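PDB 4V33: polysaccharide deacetylase-like protein, which is a putative zinc-dependent polysaccharide deacetylase with a fibronectin type III domain, one of two needed for osmotic stability and cell shape in Bacillus anthracis. Local coordinates for residues 118-122 / 132-136; 149-153 / 208-214; 181-187 / 196-202; 233-237 / 286-290. All blocks are in the same frame, centred on the assembly; numbering follows the deposited sequence. Where two conformers were deposited one is given.

Contact 1: residues 118-122 / 132-136; sequences QIEAI and PLTKS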
loop_
_atom_site.group_PDB
_atom_site.type_symbol
_atom_site.label_atom_id
_atom_site.label_comp_id
_atom_site.label_asym_id
_atom_site.label_seq_id
_atom_site.Cartn_x
_atom_site.Cartn_y
_atom_site.Cartn_z
ATOM N N GLN A 118 9.721 -4.867 -15.060
ATOM C CA GLN A 118 11.005 -4.381 -15.559
ATOM C C GLN A 118 11.278 -4.910 -16.962
ATOM O O GLN A 118 10.858 -6.018 -17.308
ATOM C CB GLN A 118 12.133 -4.752 -14.590
ATOM C CG GLN A 118 11.991 -3.992 -13.272
ATOM C CD GLN A 118 13.118 -4.230 -12.299
ATOM O OE1 GLN A 118 14.291 -4.030 -12.624
ATOM N NE2 GLN A 118 12.771 -4.646 -11.085
ATOM N N ILE A 119 11.955 -4.094 -17.769
ATOM C CA ILE A 119 12.235 -4.417 -19.161
ATOM C C ILE A 119 13.713 -4.162 -19.451
ATOM O O ILE A 119 14.202 -3.053 -19.250
ATOM C CB ILE A 119 11.391 -3.547 -20.129
ATOM C CG1 ILE A 119 9.897 -3.649 -19.796
ATOM C CG2 ILE A 119 11.662 -3.949 -21.587
ATOM C CD1 ILE A 119 9.035 -2.589 -20.482
ATOM N N GLU A 120 14.423 -5.191 -19.912
ATOM C CA GLU A 120 15.800 -5.035 -20.377
ATOM C C GLU A 120 15.848 -5.420 -21.838
ATOM O O GLU A 120 15.509 -6.550 -22.193
ATOM C CB GLU A 120 16.761 -5.958 -19.635
ATOM C CG GLU A 120 16.942 -5.714 -18.161
ATOM C CD GLU A 120 18.004 -6.643 -17.578
ATOM O OE1 GLU A 120 18.439 -7.582 -18.291
ATOM O OE2 GLU A 120 18.409 -6.431 -16.420
ATOM N N ALA A 121 16.293 -4.498 -22.682
ATOM C CA ALA A 121 16.349 -4.761 -24.114
ATOM C C ALA A 121 17.772 -4.977 -24.598
ATOM O O ALA A 121 18.683 -4.248 -24.217
ATOM C CB ALA A 121 15.719 -3.619 -24.877
ATOM N N ILE A 122 17.948 -5.993 -25.437
ATOM C CA ILE A 122 19.195 -6.200 -26.159
ATOM C C ILE A 122 18.888 -6.279 -27.640
ATOM O O ILE A 122 17.765 -6.585 -28.030
ATOM C CB ILE A 122 19.945 -7.488 -25.717
ATOM C CG1 ILE A 122 19.178 -8.751 -26.128
ATOM C CG2 ILE A 122 20.245 -7.452 -24.223
ATOM C CD1 ILE A 122 19.907 -10.045 -25.785
ATOM N N PRO A 132 24.018 -4.674 -26.065
ATOM C CA PRO A 132 23.251 -4.105 -24.953
ATOM C C PRO A 132 22.556 -2.824 -25.402
ATOM O O PRO A 132 23.172 -1.991 -26.065
ATOM C CB PRO A 132 24.324 -3.782 -23.906
ATOM C CG PRO A 132 25.540 -4.570 -24.322
ATOM C CD PRO A 132 25.469 -4.677 -25.808
ATOM N N LEU A 133 21.283 -2.679 -25.059
ATOM C CA LEU A 133 20.575 -1.457 -25.403
ATOM C C LEU A 133 20.274 -0.651 -24.142
ATOM O O LEU A 133 21.097 0.153 -23.704
ATOM C CB LEU A 133 19.311 -1.766 -26.212
ATOM C CG LEU A 133 19.593 -2.486 -27.540
ATOM C CD1 LEU A 133 18.291 -2.852 -28.248
ATOM C CD2 LEU A 133 20.500 -1.662 -28.468
ATOM N N THR A 134 19.115 -0.874 -23.542
ATOM C CA THR A 134 18.721 -0.067 -22.396
ATOM C C THR A 134 17.696 -0.791 -21.523
ATOM O O THR A 134 17.246 -1.890 -21.856
ATOM C CB THR A 134 18.197 1.312 -22.873
ATOM O OG1 THR A 134 17.944 2.166 -21.749
ATOM C CG2 THR A 134 16.935 1.147 -23.709
ATOM N N LYS A 135 17.355 -0.180 -20.395
ATOM C CA LYS A 135 16.414 -0.760 -19.450
ATOM C C LYS A 135 15.332 0.257 -19.145
ATOM O O LYS A 135 15.571 1.465 -19.214
ATOM C CB LYS A 135 17.120 -1.146 -18.151
ATOM C CG LYS A 135 18.315 -2.068 -18.318
ATOM C CD LYS A 135 18.983 -2.329 -16.977
ATOM C CE LYS A 135 20.141 -3.308 -17.111
ATOM N NZ LYS A 135 21.200 -2.799 -18.022
ATOM N N SER A 136 14.143 -0.236 -18.816
ATOM C CA SER A 136 13.053 0.627 -18.390
ATOM C C SER A 136 12.077 -0.199 -17.570
ATOM O O SER A 136 12.394 -1.307 -17.135
ATOM C CB SER A 136 12.345 1.241 -19.602
ATOM O OG SER A 136 11.474 2.301 -19.209
#

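Contact 2: residues 149-153 / 208-214; sequences YHAID and MKNNMNA. With ACT (acetate ion), chain C.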
loop_
_atom_site.group_PDB
_atom_site.type_symbol
_atom_site.label_atom_id
_atom_site.label_comp_id
_atom_site.label_asym_id
_atom_site.label_seq_id
_atom_site.Cartn_x
_atom_site.Cartn_y
_atom_site.Cartn_z
ATOM N N TYR A 149 -9.767 -1.407 11.130
ATOM C CA TYR A 149 -10.205 -2.008 12.385
ATOM C C TYR A 149 -10.308 -0.956 13.474
ATOM O O TYR A 149 -9.737 0.134 13.354
ATOM C CB TYR A 149 -9.196 -3.054 12.841
ATOM C CG TYR A 149 -9.133 -4.295 11.988
ATOM C CD1 TYR A 149 -9.995 -5.366 12.232
ATOM C CD2 TYR A 149 -8.210 -4.420 10.962
ATOM C CE1 TYR A 149 -9.946 -6.510 11.481
ATOM C CE2 TYR A 149 -8.153 -5.570 10.191
ATOM C CZ TYR A 149 -9.013 -6.615 10.458
ATOM O OH TYR A 149 -8.941 -7.749 9.689
ATOM N N HIS A 150 -11.052 -1.273 14.531
ATOM C CA HIS A 150 -11.103 -0.446 15.726
ATOM C C HIS A 150 -10.675 -1.254 16.947
ATOM O O HIS A 150 -9.480 -1.368 17.216
ATOM C CB HIS A 150 -12.492 0.163 15.901
ATOM C CG HIS A 150 -12.751 1.304 14.972
ATOM N ND1 HIS A 150 -13.050 1.128 13.637
ATOM C CD2 HIS A 150 -12.707 2.643 15.176
ATOM C CE1 HIS A 150 -13.209 2.312 13.066
ATOM N NE2 HIS A 150 -12.994 3.245 13.974
ATOM N N ALA A 151 -11.633 -1.822 17.674
ATOM C CA ALA A 151 -11.315 -2.627 18.849
ATOM C C ALA A 151 -11.034 -4.070 18.438
ATOM O O ALA A 151 -11.726 -4.624 17.583
ATOM C CB ALA A 151 -12.461 -2.583 19.842
ATOM N N ILE A 152 -9.989 -4.657 19.018
ATOM C CA ILE A 152 -9.733 -6.092 18.890
ATOM C C ILE A 152 -9.899 -6.686 20.279
ATOM O O ILE A 152 -8.979 -6.688 21.093
ATOM C CB ILE A 152 -8.334 -6.391 18.336
ATOM C CG1 ILE A 152 -8.112 -5.648 17.010
ATOM C CG2 ILE A 152 -8.158 -7.898 18.143
ATOM C CD1 ILE A 152 -9.056 -6.073 15.884
ATOM N N ASP A 153 -11.104 -7.152 20.575
ATOM C CA ASP A 153 -11.402 -7.642 21.915
ATOM C C ASP A 153 -12.671 -8.458 21.837
ATOM O O ASP A 153 -13.432 -8.312 20.875
ATOM C CB ASP A 153 -11.604 -6.471 22.891
ATOM C CG ASP A 153 -11.302 -6.845 24.328
ATOM O OD1 ASP A 153 -11.165 -8.050 24.622
ATOM O OD2 ASP A 153 -11.206 -5.926 25.171
ATOM N N MET A 208 -6.706 2.170 21.060
ATOM C CA MET A 208 -7.237 1.453 22.210
ATOM C C MET A 208 -6.210 0.470 22.762
ATOM O O MET A 208 -5.451 -0.150 22.006
ATOM C CB MET A 208 -8.508 0.699 21.824
ATOM C CG MET A 208 -9.674 1.618 21.545
ATOM S SD MET A 208 -11.133 0.678 21.042
ATOM C CE MET A 208 -11.185 1.099 19.309
ATOM N N LYS A 209 -6.214 0.315 24.082
ATOM C CA LYS A 209 -5.333 -0.621 24.764
ATOM C C LYS A 209 -5.486 -2.030 24.198
ATOM O O LYS A 209 -4.503 -2.775 24.066
ATOM C CB LYS A 209 -5.655 -0.631 26.260
ATOM C CG LYS A 209 -4.803 -1.568 27.097
ATOM C CD LYS A 209 -3.422 -0.995 27.290
ATOM C CE LYS A 209 -2.716 -1.616 28.488
ATOM N NZ LYS A 209 -1.447 -0.894 28.760
ATOM N N ASN A 210 -6.716 -2.390 23.836
ATOM C CA ASN A 210 -6.962 -3.735 23.317
ATOM C C ASN A 210 -6.233 -4.024 22.008
ATOM O O ASN A 210 -6.130 -5.175 21.605
ATOM C CB ASN A 210 -8.469 -4.026 23.182
ATOM C CG ASN A 210 -9.159 -3.112 22.184
ATOM O OD1 ASN A 210 -8.723 -2.965 21.041
ATOM N ND2 ASN A 210 -10.238 -2.471 22.623
ATOM N N ASN A 211 -5.708 -2.993 21.353
ATOM C CA ASN A 211 -4.932 -3.238 20.142
ATOM C C ASN A 211 -3.632 -3.995 20.433
ATOM O O ASN A 211 -3.006 -4.537 19.522
ATOM C CB ASN A 211 -4.663 -1.943 19.371
ATOM C CG ASN A 211 -5.883 -1.456 18.584
ATOM O OD1 ASN A 211 -5.756 -0.619 17.701
ATOM N ND2 ASN A 211 -7.061 -1.974 18.905
ATOM N N MET A 212 -3.240 -4.065 21.703
ATOM C CA MET A 212 -2.156 -4.976 22.082
ATOM C C MET A 212 -2.507 -6.434 21.763
ATOM O O MET A 212 -1.611 -7.246 21.531
ATOM C CB MET A 212 -1.768 -4.820 23.557
ATOM C CG MET A 212 -1.049 -3.509 23.867
ATOM S SD MET A 212 0.545 -3.368 23.026
ATOM C CE MET A 212 1.571 -4.400 24.071
ATOM N N ASN A 213 -3.799 -6.764 21.742
ATOM C CA ASN A 213 -4.217 -8.100 21.299
ATOM C C ASN A 213 -3.882 -8.339 19.831
ATOM O O ASN A 213 -3.444 -9.432 19.460
ATOM C CB ASN A 213 -5.718 -8.315 21.508
ATOM C CG ASN A 213 -6.107 -8.322 22.971
ATOM O OD1 ASN A 213 -5.335 -8.750 23.831
ATOM N ND2 ASN A 213 -7.312 -7.843 23.261
ATOM N N ALA A 214 -4.095 -7.320 18.996
ATOM C CA ALA A 214 -3.740 -7.416 17.583
ATOM C C ALA A 214 -2.236 -7.577 17.418
ATOM O O ALA A 214 -1.774 -8.398 16.635
ATOM C CB ALA A 214 -4.236 -6.196 16.817
HETATM C C ACT C . -12.817 6.841 12.861
HETATM O O ACT C . -12.146 5.938 13.429
HETATM O OXT ACT C . -13.563 7.567 13.571
HETATM C CH3 ACT C . -12.734 7.048 11.384
HETATM O O HOH W 1 -11.396 -3.306 25.164
HETATM O O HOH W 2 -8.213 -6.963 26.064
#

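Contact 3: residues 181-187 / 196-202; sequences GYTLLTF and VNKPIFV. With EDO (1,2-ethanediol), chain G; ACT (acetate ion), chain E.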
loop_
_atom_site.group_PDB
_atom_site.type_symbol
_atom_site.label_atom_id
_atom_site.label_comp_id
_atom_site.label_asym_id
_atom_site.label_seq_id
_atom_site.Cartn_x
_atom_site.Cartn_y
_atom_site.Cartn_z
ATOM N N GLY A 181 -0.746 -15.112 0.336
ATOM C CA GLY A 181 0.346 -14.405 -0.308
ATOM C C GLY A 181 0.222 -12.898 -0.351
ATOM O O GLY A 181 0.826 -12.255 -1.204
ATOM N N TYR A 182 -0.559 -12.321 0.554
ATOM C CA TYR A 182 -0.643 -10.870 0.651
ATOM C C TYR A 182 0.645 -10.294 1.229
ATOM O O TYR A 182 1.306 -10.931 2.047
ATOM C CB TYR A 182 -1.849 -10.464 1.518
ATOM C CG TYR A 182 -3.165 -10.630 0.800
ATOM C CD1 TYR A 182 -3.773 -11.880 0.707
ATOM C CD2 TYR A 182 -3.783 -9.548 0.184
ATOM C CE1 TYR A 182 -4.968 -12.035 0.025
ATOM C CE2 TYR A 182 -4.974 -9.699 -0.499
ATOM C CZ TYR A 182 -5.564 -10.944 -0.570
ATOM O OH TYR A 182 -6.751 -11.105 -1.250
ATOM N N THR A 183 0.992 -9.083 0.798
ATOM C CA THR A 183 2.134 -8.382 1.363
ATOM C C THR A 183 1.619 -7.210 2.192
ATOM O O THR A 183 1.082 -6.231 1.658
ATOM C CB THR A 183 3.097 -7.852 0.269
ATOM O OG1 THR A 183 3.497 -8.925 -0.588
ATOM C CG2 THR A 183 4.336 -7.228 0.907
ATOM N N LEU A 184 1.758 -7.326 3.507
ATOM C CA LEU A 184 1.310 -6.260 4.401
ATOM C C LEU A 184 2.305 -5.108 4.348
ATOM O O LEU A 184 3.523 -5.319 4.397
ATOM C CB LEU A 184 1.150 -6.787 5.830
ATOM C CG LEU A 184 -0.147 -7.558 6.136
ATOM C CD1 LEU A 184 -0.298 -8.857 5.333
ATOM C CD2 LEU A 184 -0.243 -7.852 7.631
ATOM N N LEU A 185 1.775 -3.897 4.220
ATOM C CA LEU A 185 2.590 -2.697 4.105
ATOM C C LEU A 185 2.129 -1.622 5.069
ATOM O O LEU A 185 1.006 -1.659 5.582
ATOM C CB LEU A 185 2.511 -2.120 2.688
ATOM C CG LEU A 185 3.043 -2.989 1.551
ATOM C CD1 LEU A 185 2.797 -2.291 0.220
ATOM C CD2 LEU A 185 4.527 -3.293 1.743
ATOM N N THR A 186 3.015 -0.660 5.302
ATOM C CA THR A 186 2.672 0.580 5.996
ATOM C C THR A 186 3.099 1.734 5.097
ATOM O O THR A 186 3.748 1.509 4.079
ATOM C CB THR A 186 3.361 0.684 7.374
ATOM O OG1 THR A 186 4.782 0.535 7.230
ATOM C CG2 THR A 186 2.837 -0.400 8.308
ATOM N N PHE A 187 2.772 2.972 5.457
ATOM C CA PHE A 187 2.974 4.081 4.523
ATOM C C PHE A 187 4.436 4.430 4.244
ATOM O O PHE A 187 4.739 5.076 3.245
ATOM C CB PHE A 187 2.153 5.314 4.947
ATOM C CG PHE A 187 0.685 5.128 4.728
ATOM C CD1 PHE A 187 0.156 5.180 3.443
ATOM C CD2 PHE A 187 -0.163 4.829 5.791
ATOM C CE1 PHE A 187 -1.190 4.970 3.219
ATOM C CE2 PHE A 187 -1.519 4.614 5.575
ATOM C CZ PHE A 187 -2.034 4.684 4.288
ATOM N N VAL A 196 5.346 -5.324 -5.039
ATOM C CA VAL A 196 5.055 -6.502 -4.225
ATOM C C VAL A 196 3.767 -7.163 -4.677
ATOM O O VAL A 196 2.932 -6.549 -5.331
ATOM C CB VAL A 196 4.925 -6.156 -2.723
ATOM C CG1 VAL A 196 6.198 -5.465 -2.230
ATOM C CG2 VAL A 196 3.667 -5.297 -2.454
ATOM N N ASN A 197 3.618 -8.432 -4.327
ATOM C CA ASN A 197 2.412 -9.181 -4.639
ATOM C C ASN A 197 1.305 -8.849 -3.647
ATOM O O ASN A 197 1.551 -8.797 -2.439
ATOM C CB ASN A 197 2.712 -10.678 -4.575
ATOM C CG ASN A 197 1.544 -11.530 -5.019
ATOM O OD1 ASN A 197 1.032 -12.353 -4.257
ATOM N ND2 ASN A 197 1.115 -11.342 -6.260
ATOM N N LYS A 198 0.099 -8.629 -4.160
ATOM C CA LYS A 198 -1.083 -8.425 -3.319
ATOM C C LYS A 198 -0.852 -7.479 -2.139
ATOM O O LYS A 198 -0.981 -7.878 -0.977
ATOM C CB LYS A 198 -1.591 -9.778 -2.815
ATOM C CG LYS A 198 -2.029 -10.724 -3.919
ATOM C CD LYS A 198 -2.608 -12.003 -3.319
ATOM C CE LYS A 198 -2.949 -13.006 -4.391
ATOM N NZ LYS A 198 -3.592 -14.210 -3.793
ATOM N N PRO A 199 -0.499 -6.222 -2.430
ATOM C CA PRO A 199 -0.299 -5.242 -1.359
ATOM C C PRO A 199 -1.578 -5.011 -0.567
ATOM O O PRO A 199 -2.669 -5.014 -1.134
ATOM C CB PRO A 199 0.067 -3.962 -2.127
ATOM C CG PRO A 199 -0.564 -4.152 -3.486
ATOM C CD PRO A 199 -0.354 -5.620 -3.769
ATOM N N ILE A 200 -1.440 -4.820 0.740
ATOM C CA ILE A 200 -2.581 -4.531 1.594
ATOM C C ILE A 200 -2.102 -3.767 2.827
ATOM O O ILE A 200 -0.987 -3.998 3.304
ATOM C CB ILE A 200 -3.329 -5.833 1.982
ATOM C CG1 ILE A 200 -4.642 -5.513 2.705
ATOM C CG2 ILE A 200 -2.435 -6.770 2.817
ATOM C CD1 ILE A 200 -5.628 -6.699 2.692
ATOM N N PHE A 201 -2.934 -2.849 3.311
ATOM C CA PHE A 201 -2.625 -2.067 4.501
ATOM C C PHE A 201 -3.604 -2.417 5.602
ATOM O O PHE A 201 -4.804 -2.197 5.459
ATOM C CB PHE A 201 -2.734 -0.564 4.198
ATOM C CG PHE A 201 -1.567 -0.019 3.428
ATOM C CD1 PHE A 201 -1.335 -0.417 2.123
ATOM C CD2 PHE A 201 -0.702 0.893 4.009
ATOM C CE1 PHE A 201 -0.251 0.078 1.407
ATOM C CE2 PHE A 201 0.377 1.393 3.299
ATOM C CZ PHE A 201 0.605 0.987 2.006
ATOM N N VAL A 202 -3.097 -2.985 6.689
ATOM C CA VAL A 202 -3.916 -3.213 7.870
ATOM C C VAL A 202 -3.799 -1.969 8.752
ATOM O O VAL A 202 -2.686 -1.574 9.122
ATOM C CB VAL A 202 -3.435 -4.442 8.654
ATOM C CG1 VAL A 202 -4.294 -4.658 9.903
ATOM C CG2 VAL A 202 -3.450 -5.691 7.754
HETATM C C1 EDO G . 4.239 -11.302 3.765
HETATM O O1 EDO G . 5.506 -11.168 4.415
HETATM C C2 EDO G . 3.179 -10.510 4.530
HETATM O O2 EDO G . 3.545 -9.136 4.588
HETATM C C ACT E . -6.935 -14.013 -2.759
HETATM O O ACT E . -7.417 -13.509 -1.724
HETATM O OXT ACT E . -6.138 -13.289 -3.391
HETATM C CH3 ACT E . -7.293 -15.398 -3.213
HETATM O O HOH W 3 -0.412 -3.734 6.843
HETATM O O HOH W 4 -0.826 -0.300 7.266
#

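Contact 4: residues 233-237 / 286-290; sequences YMIVN and EKLEK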
loop_
_atom_site.group_PDB
_atom_site.type_symbol
_atom_site.label_atom_id
_atom_site.label_comp_id
_atom_site.label_asym_id
_atom_site.label_seq_id
_atom_site.Cartn_x
_atom_site.Cartn_y
_atom_site.Cartn_z
ATOM N N TYR A 233 -3.491 4.375 14.118
ATOM C CA TYR A 233 -3.757 5.805 14.129
ATOM C C TYR A 233 -4.155 6.205 15.546
ATOM O O TYR A 233 -5.268 5.944 15.988
ATOM C CB TYR A 233 -4.883 6.142 13.167
ATOM C CG TYR A 233 -4.622 5.932 11.683
ATOM C CD1 TYR A 233 -3.776 6.780 10.974
ATOM C CD2 TYR A 233 -5.283 4.925 10.982
ATOM C CE1 TYR A 233 -3.576 6.618 9.602
ATOM C CE2 TYR A 233 -5.098 4.755 9.618
ATOM C CZ TYR A 233 -4.258 5.614 8.937
ATOM O OH TYR A 233 -4.088 5.459 7.585
ATOM N N MET A 234 -3.230 6.847 16.253
ATOM C CA MET A 234 -3.368 7.123 17.677
ATOM C C MET A 234 -4.037 8.466 17.940
ATOM O O MET A 234 -3.631 9.486 17.368
ATOM C CB MET A 234 -1.965 7.143 18.301
ATOM C CG MET A 234 -1.933 7.388 19.801
ATOM S SD MET A 234 -2.310 5.856 20.678
ATOM C CE MET A 234 -3.415 6.467 21.961
ATOM N N ILE A 235 -5.063 8.479 18.792
ATOM C CA ILE A 235 -5.575 9.744 19.318
ATOM C C ILE A 235 -4.501 10.233 20.279
ATOM O O ILE A 235 -4.319 9.661 21.350
ATOM C CB ILE A 235 -6.928 9.567 20.035
ATOM C CG1 ILE A 235 -7.992 9.130 19.022
ATOM C CG2 ILE A 235 -7.355 10.892 20.700
ATOM C CD1 ILE A 235 -9.267 8.591 19.681
ATOM N N VAL A 236 -3.749 11.262 19.885
ATOM C CA VAL A 236 -2.467 11.506 20.531
ATOM C C VAL A 236 -2.606 11.917 22.004
ATOM O O VAL A 236 -1.809 11.515 22.854
ATOM C CB VAL A 236 -1.606 12.494 19.715
ATOM C CG1 VAL A 236 -0.270 12.747 20.399
ATOM C CG2 VAL A 236 -1.377 11.939 18.299
ATOM N N ASN A 237 -3.649 12.672 22.330
ATOM C CA ASN A 237 -3.835 13.069 23.724
ATOM C C ASN A 237 -4.188 11.915 24.654
ATOM O O ASN A 237 -4.153 12.068 25.873
ATOM C CB ASN A 237 -4.879 14.182 23.847
ATOM C CG ASN A 237 -4.360 15.509 23.354
ATOM O OD1 ASN A 237 -3.266 15.591 22.787
ATOM N ND2 ASN A 237 -5.136 16.568 23.573
ATOM N N GLU A 286 3.685 16.211 15.886
ATOM C CA GLU A 286 4.941 16.503 16.574
ATOM C C GLU A 286 5.070 15.747 17.897
ATOM O O GLU A 286 6.133 15.205 18.206
ATOM C CB GLU A 286 5.096 18.012 16.796
ATOM C CG GLU A 286 5.152 18.795 15.502
ATOM C CD GLU A 286 5.048 20.295 15.706
ATOM O OE1 GLU A 286 4.715 20.736 16.829
ATOM O OE2 GLU A 286 5.299 21.031 14.729
ATOM N N LYS A 287 3.992 15.722 18.678
ATOM C CA LYS A 287 4.000 15.032 19.961
ATOM C C LYS A 287 4.193 13.524 19.781
ATOM O O LYS A 287 4.949 12.893 20.522
ATOM C CB LYS A 287 2.694 15.301 20.708
ATOM C CG LYS A 287 2.649 14.717 22.110
ATOM C CD LYS A 287 1.347 15.085 22.809
ATOM C CE LYS A 287 1.547 15.237 24.312
ATOM N NZ LYS A 287 0.242 15.193 25.035
ATOM N N LEU A 288 3.513 12.950 18.794
ATOM C CA LEU A 288 3.627 11.518 18.549
ATOM C C LEU A 288 5.039 11.126 18.098
ATOM O O LEU A 288 5.562 10.097 18.523
ATOM C CB LEU A 288 2.575 11.061 17.533
ATOM C CG LEU A 288 2.472 9.550 17.304
ATOM C CD1 LEU A 288 2.139 8.832 18.602
ATOM C CD2 LEU A 288 1.401 9.285 16.265
ATOM N N GLU A 289 5.660 11.962 17.267
ATOM C CA GLU A 289 7.034 11.729 16.820
ATOM C C GLU A 289 8.014 11.682 17.988
ATOM O O GLU A 289 8.959 10.895 17.978
ATOM C CB GLU A 289 7.470 12.801 15.812
ATOM C CG GLU A 289 6.877 12.589 14.430
ATOM C CD GLU A 289 7.317 13.624 13.416
ATOM O OE1 GLU A 289 7.771 14.716 13.823
ATOM O OE2 GLU A 289 7.206 13.344 12.203
ATOM N N LYS A 290 7.792 12.524 18.994
ATOM C CA LYS A 290 8.663 12.520 20.165
ATOM C C LYS A 290 8.513 11.218 20.947
ATOM O O LYS A 290 9.476 10.724 21.535
ATOM C CB LYS A 290 8.379 13.718 21.071
ATOM C CG LYS A 290 8.744 15.060 20.465
ATOM C CD LYS A 290 8.696 16.159 21.521
ATOM C CE LYS A 290 8.951 17.532 20.915
ATOM N NZ LYS A 290 7.885 17.918 19.948
HETATM O O HOH W 5 0.057 12.558 24.625
#

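Contact 1: residues 118-122 / 132-136
A classic beta bulge interrupts this antiparallel pairing: Leu133 and Thr134 together face the single residue Ala121. Ala121 O accepts a hydrogen bond from Leu133 N at 3.2 Å and a weak one from Thr134 N at 3.5 Å. In return, Ala121 N donates to Thr134 O at 2.9 Å, nearly straight. The extra residue shifts the register, so that Ile122 lies across from Pro132. Beyond the bulge the ladder is regular. Ile119 and Ser136 form a hydrogen-bonded pair, with Ile119 N to Ser136 O and Ser136 N to Ile119 O both 2.9 Å. Glu120 and Lys135 are a non-hydrogen-bonded pair, and their side chains lie on the same face; Glu120 OE2 comes to 3.6 Å from Lys135 CE. The salt bridge of Glu120, however, is made with Lys86. The axes of the short segments approach to 4.8 Å, and their directions differ by 175°, almost exactly antiparallel. Ala121 CB also meets Leu133 CB at 4.3 Å. The two strands form a beta hairpin in a beta-sandwich domain, probably the fibronectin type III domain. Strand 74-81 pairs with the other edge of strand 115-124. Strands 48-51 and 60-66 cover the face bearing Ile119, Ala121, Thr134 and Ser136, through Ile49, Ile63 and Met65, as the second layer of the sandwich.

Contact 2: residues 149-153 / 208-214
Three hydrogen bonds, each using an asparagine side chain, tie the backbone of 149-153 to 208-214. Asn210 OD1 accepts from Ile152 N at 2.9 Å. Asn211 ND2 donates to His150 O at 3.0 Å, and Asn213 ND2 to Ile152 O at 3.0 Å. The contact joins two beta-alpha connections of a barrel-like deacetylase domain, probably the NodB-type fold of this family. A type I turn from Met208 to Asn211 contains Asn210 and Asn211; Asn213 follows in the first turn of the helix. Water 1 extends the network, bridging Asp153 OD2 (2.6 Å) and Asn210 ND2 (2.9 Å). Apolar contacts fill in around it. Ala151 CB lies 3.7 Å from Met208 SD, and Ile152 CG1 lies 3.9 Å from Ala214 CB. Phe170 and Phe204 also pack on Ile152. The His150 side chain is about 4 Å from the zinc ion held by Asp206, His264 and His268. His150 NE2 donates a 2.9 Å hydrogen bond to O of an acetate ion, probably from the crystallisation liquor.

Contact 3: residues 181-187 / 196-202
Gly181 opens the segment with a positive phi, next to Asn197 and Lys198. Tyr182 follows; Lys198 CD sits 4.0 Å from its ring centroid, over the face, in a CH-pi contact. Tyr182 OH and Lys198 NZ both bind one acetate ion, probably from the crystallisation liquor, at 2.5 Å to its O and 2.7 Å to its OXT. Thr183 begins the parallel ladder: its N donates to Lys198 O (2.9 Å), its O accepts from Ile200 N (3.0 Å), and its OG1 donates to Asn197 O (2.7 Å). Leu184 turns to the other face. Its CD1 meets Ile200 CG2 and its CD2 meets Val202 CG2, each at 3.9 Å. Leu185 N donates to Ile200 O at 2.9 Å, and Leu185 CB lies over the Phe201 ring, 4.0 Å from its centroid. The short strand segments cross at 48°; past Leu185 the direct ladder gives way and water 3 links Leu185 O and Val202 N, 2.8 Å from each. Phe187 CD1 meets Phe201 CE2 at 3.8 Å. The pair is a parallel edge of the central sheet, 183-185 beside 199-206, with Leu177 of helix 167-179 on the Leu184/Ile200 face, consistent with the distorted beta/alpha barrel (NodB-type) of polysaccharide deacetylases.

Contact 4: residues 233-237 / 286-290
Segment 233-237 is the end of a strand, residues 233-234, followed by one loop residue, Ile235, and a 3-10 segment at 236-237. Residues 286-290 are fully helical. The closest CA atoms are those of Val236 and Leu288, 6.4 Å apart, and no direct hydrogen bond joins the segments. Side chains therefore make most of the contact. Val236 points toward the helix. Its CG2 lies 4.1 Å from Leu288 CB, and its CG1 lies 3.7 Å from Lys287 CD, so the aliphatic part of the lysine covers the valine. Met234 CB reaches Leu288 CD1 at 4.4 Å. Met261 of strand 259-263 touches both Met234 and Leu288 and continues the apolar layer. Ile235 packs instead on the zinc ligands Asp206 and His268. The polar end of Lys287 works through solvent: water 5 donates to Val236 O at 2.8 Å and accepts from Lys287 NZ at 2.7 Å. Asn237 OD1 is 4.2 Å from Lys287 NZ. The area buried is small, 219 Å². The chemistry is that of a small apolar contact, Val236 and Met234 on Leu288 and the lysine's aliphatic part, between helix 277-292 and the end of strand 230-234, with one water bridge at its exposed margin.

Contact 1 lies in the probable fibronectin type III domain and the other three in the deacetylase domain. The centre of contact 1 is 48 Å from that of contact 2 and 46 Å from that of contact 4, so it lies far from the zinc site. Contact 3 comes nearest to it, with about 10 Å between nearest atoms. Contact 3 also touches the other two: Tyr149 CE2 meets Val202 CG1 at 4.0 Å, and Phe187 CE2 meets Tyr233 OH at 3.4 Å. Strand 199-206 runs from contact 3 to the zinc ligand Asp206, just before 208-214. Contacts 2 and 4 have centres 17 Å apart; the side chain of His150 is about 4 Å from the zinc ion, that of Met234 about 10 Å.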